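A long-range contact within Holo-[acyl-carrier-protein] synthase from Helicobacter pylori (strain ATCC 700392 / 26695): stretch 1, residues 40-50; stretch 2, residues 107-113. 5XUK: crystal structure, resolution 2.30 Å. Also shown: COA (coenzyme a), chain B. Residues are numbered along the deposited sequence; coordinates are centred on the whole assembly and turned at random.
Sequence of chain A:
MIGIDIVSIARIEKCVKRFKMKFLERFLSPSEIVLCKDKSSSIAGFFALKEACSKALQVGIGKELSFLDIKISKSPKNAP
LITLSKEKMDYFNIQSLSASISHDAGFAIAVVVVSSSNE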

# COMPACT_ATOMS: atom_id res chain seq x y z
N SER A 40 -7.48 -10.00 17.13
CA SER A 40 -8.17 -9.87 15.84
C SER A 40 -7.45 -8.98 14.81
O SER A 40 -7.51 -9.27 13.62
CB SER A 40 -9.59 -9.35 16.06
OG SER A 40 -9.53 -8.02 16.52
N SER A 41 -6.77 -7.93 15.25
CA SER A 41 -6.11 -7.00 14.34
C SER A 41 -4.84 -7.61 13.74
O SER A 41 -4.52 -7.38 12.58
CB SER A 41 -5.80 -5.67 15.06
OG SER A 41 -5.09 -5.90 16.28
N SER A 42 -4.12 -8.41 14.53
CA SER A 42 -2.98 -9.19 14.05
C SER A 42 -3.40 -10.35 13.13
O SER A 42 -2.65 -10.74 12.23
CB SER A 42 -2.21 -9.79 15.24
OG SER A 42 -1.81 -8.79 16.17
N ILE A 43 -4.55 -10.93 13.39
CA ILE A 43 -5.06 -12.00 12.55
C ILE A 43 -5.48 -11.40 11.19
O ILE A 43 -5.00 -11.81 10.15
CB ILE A 43 -6.21 -12.75 13.25
CG1 ILE A 43 -5.69 -13.50 14.48
CG2 ILE A 43 -6.88 -13.74 12.30
CD1 ILE A 43 -6.77 -13.99 15.41
N ALA A 44 -6.33 -10.39 11.22
CA ALA A 44 -6.62 -9.59 10.01
C ALA A 44 -5.34 -9.28 9.22
O ALA A 44 -5.32 -9.50 8.02
CB ALA A 44 -7.34 -8.32 10.39
N GLY A 45 -4.27 -8.90 9.90
CA GLY A 45 -3.00 -8.56 9.27
C GLY A 45 -2.29 -9.68 8.55
O GLY A 45 -1.78 -9.48 7.44
N PHE A 46 -2.21 -10.85 9.19
CA PHE A 46 -1.60 -12.02 8.56
C PHE A 46 -2.46 -12.46 7.39
O PHE A 46 -1.96 -12.85 6.36
CB PHE A 46 -1.41 -13.19 9.55
CG PHE A 46 -0.27 -12.98 10.53
CD1 PHE A 46 0.28 -11.71 10.76
CD2 PHE A 46 0.23 -14.07 11.25
CE1 PHE A 46 1.32 -11.54 11.66
CE2 PHE A 46 1.27 -13.90 12.16
CZ PHE A 46 1.81 -12.63 12.37
N PHE A 47 -3.76 -12.39 7.56
CA PHE A 47 -4.66 -12.70 6.45
C PHE A 47 -4.37 -11.77 5.27
O PHE A 47 -4.22 -12.23 4.14
CB PHE A 47 -6.10 -12.53 6.89
CG PHE A 47 -7.10 -13.01 5.87
CD1 PHE A 47 -7.48 -14.35 5.84
CD2 PHE A 47 -7.64 -12.13 4.93
CE1 PHE A 47 -8.39 -14.80 4.89
CE2 PHE A 47 -8.55 -12.57 3.98
CZ PHE A 47 -8.93 -13.91 3.96
N ALA A 48 -4.25 -10.47 5.55
CA ALA A 48 -4.05 -9.48 4.50
C ALA A 48 -2.70 -9.73 3.83
O ALA A 48 -2.57 -9.65 2.60
CB ALA A 48 -4.13 -8.07 5.09
N LEU A 49 -1.71 -10.11 4.63
CA LEU A 49 -0.38 -10.36 4.09
C LEU A 49 -0.33 -11.59 3.20
O LEU A 49 0.47 -11.65 2.27
CB LEU A 49 0.62 -10.52 5.25
CG LEU A 49 2.07 -10.87 4.91
CD1 LEU A 49 2.62 -9.80 4.00
CD2 LEU A 49 2.90 -10.97 6.18
N LYS A 50 -1.14 -12.60 3.51
CA LYS A 50 -1.15 -13.81 2.71
C LYS A 50 -1.89 -13.55 1.40
O LYS A 50 -1.44 -13.92 0.33
CB LYS A 50 -1.79 -14.96 3.49
CG LYS A 50 -0.93 -15.44 4.65
CD LYS A 50 -1.20 -16.90 5.01
CE LYS A 50 -0.36 -17.35 6.21
NZ LYS A 50 -0.21 -18.84 6.32
N PHE A 107 -9.12 -1.33 10.13
CA PHE A 107 -8.53 -1.87 8.91
C PHE A 107 -7.14 -2.37 9.09
O PHE A 107 -6.33 -1.74 9.76
CB PHE A 107 -8.48 -0.80 7.81
CG PHE A 107 -9.79 -0.56 7.16
CD1 PHE A 107 -10.28 -1.45 6.22
CD2 PHE A 107 -10.55 0.55 7.51
CE1 PHE A 107 -11.52 -1.22 5.61
CE2 PHE A 107 -11.79 0.78 6.92
CZ PHE A 107 -12.27 -0.11 5.97
N ALA A 108 -6.85 -3.48 8.43
CA ALA A 108 -5.50 -3.99 8.28
C ALA A 108 -5.14 -3.94 6.82
O ALA A 108 -5.99 -4.23 5.99
CB ALA A 108 -5.39 -5.44 8.78
N ILE A 109 -3.89 -3.65 6.51
CA ILE A 109 -3.41 -3.76 5.16
C ILE A 109 -2.02 -4.27 5.14
O ILE A 109 -1.26 -4.07 6.08
CB ILE A 109 -3.40 -2.39 4.42
CG1 ILE A 109 -2.57 -1.36 5.15
CG2 ILE A 109 -4.82 -1.85 4.31
CD1 ILE A 109 -2.43 -0.08 4.36
N ALA A 110 -1.67 -4.89 4.01
CA ALA A 110 -0.39 -5.53 3.83
C ALA A 110 -0.00 -5.37 2.38
O ALA A 110 -0.86 -5.28 1.51
CB ALA A 110 -0.50 -7.02 4.17
N VAL A 111 1.29 -5.46 2.14
CA VAL A 111 1.86 -5.35 0.81
C VAL A 111 3.07 -6.27 0.76
O VAL A 111 3.75 -6.47 1.76
CB VAL A 111 2.33 -3.90 0.51
CG1 VAL A 111 3.55 -3.53 1.36
CG2 VAL A 111 2.58 -3.73 -0.97
N VAL A 112 3.30 -6.85 -0.41
CA VAL A 112 4.41 -7.77 -0.63
C VAL A 112 5.04 -7.43 -1.95
O VAL A 112 4.32 -7.21 -2.94
CB VAL A 112 3.93 -9.24 -0.64
CG1 VAL A 112 5.05 -10.18 -1.07
CG2 VAL A 112 3.39 -9.62 0.72
N VAL A 113 6.37 -7.39 -1.97
CA VAL A 113 7.15 -7.28 -3.19
C VAL A 113 7.97 -8.56 -3.41
O VAL A 113 8.76 -8.96 -2.54
CB VAL A 113 8.09 -6.08 -3.15
CG1 VAL A 113 8.99 -6.08 -4.37
CG2 VAL A 113 7.29 -4.79 -3.10
N1A COA B . 10.02 -3.58 11.02
C2A COA B . 9.00 -3.77 10.15
N3A COA B . 7.72 -3.91 10.54
C4A COA B . 7.40 -3.88 11.84
C5A COA B . 8.45 -3.68 12.85
C6A COA B . 9.83 -3.52 12.35
N6A COA B . 10.87 -3.33 13.20
N7A COA B . 7.85 -3.70 14.05
C8A COA B . 6.51 -3.88 13.85
N9A COA B . 6.26 -4.00 12.52
C1B COA B . 4.95 -4.24 11.91
C2B COA B . 4.32 -5.49 12.53
O2B COA B . 3.89 -6.43 11.54
C3B COA B . 3.11 -4.99 13.29
O3B COA B . 1.96 -5.82 13.17
P3B COA B . 1.79 -7.19 14.03
O7A COA B . 2.49 -6.91 15.34
O8A COA B . 0.30 -7.32 14.22
O9A COA B . 2.44 -8.21 13.12
C4B COA B . 2.85 -3.66 12.62
O4B COA B . 4.11 -3.13 12.20
C5B COA B . 2.13 -2.69 13.53
O5B COA B . 1.21 -2.07 12.66
P1A COA B . 0.82 -0.55 12.79
O1A COA B . -0.26 -0.59 13.86
O2A COA B . 0.56 0.09 11.45
O3A COA B . 2.21 0.06 13.27
P2A COA B . 2.25 1.46 14.05
O4A COA B . 2.10 2.60 13.06
O5A COA B . 1.28 1.35 15.22
O6A COA B . 3.77 1.38 14.62
CBP COA B . 6.18 0.92 14.62
CCP COA B . 4.80 0.54 14.07
CDP COA B . 6.93 -0.32 15.07
CEP COA B . 6.99 1.60 13.52
CAP COA B . 5.97 1.85 15.83
OAP COA B . 5.69 1.07 16.99
C9P COA B . 7.14 2.74 16.14
O9P COA B . 8.28 2.31 16.14
N8P COA B . 6.82 4.00 16.44

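At the centre of this contact, small side chains let a helix lie almost directly on a strand. Ala110 points its CB toward the helix and meets the backbone itself: the methyl is 3.3 Å from CA of Leu49 and 3.5 Å from C of Ala48, with CB of Ala48 at 3.9 Å and CB of Leu49 at 3.8 Å. A methyl group resting on helical backbone leaves little room between the two elements, and their axes approach to 6.6 Å, running in the same general direction at 33°.

One turn earlier the pattern repeats. Ala108 also points toward the helix, its CB 3.8 Å from CB of Ala44 and 3.8 Å from N of Gly45. Gly45, with no side chain, presents bare backbone here, and its CA lies 5.3 Å from CA of Ala108. Alternation along the strand explains why Ala108, Ala110 and Val112 face the helix while the CA-to-CB bonds of Phe107, Ile109 and Val111 point away, so that the two alanines and one valine meet the helix.

Toward the far end, a larger pair makes the contact. Leu49 leaves the helix sideways, but with chi1 t and chi2 p its end comes nearer the strand, bringing CD1 to 3.4 Å from CG2 of Val112. The contact buries 288 Å² in total, and no hydrogen bond crosses it; packing joins the surfaces, while the helix satisfies its own backbone through bonds such as Gly45 N to Ser41 O (3.1 Å) and Leu49 N to Gly45 O (2.9 Å).

At the polar edge, the backbone O of Ser41 is 4.4 Å from CB of Ala108; a small polar side chain suits this partly exposed place. The CA-to-CB bonds of Ser42 and Phe46 point away from the strand, and both side chains lie near coenzyme A: OG of Ser42 lies 3.2 Å from O8A of the cofactor, a phosphate oxygen beside which a hydroxyl is well suited, and CE1 of Phe46 is 3.8 Å from its O9A, which sits at the ring edge.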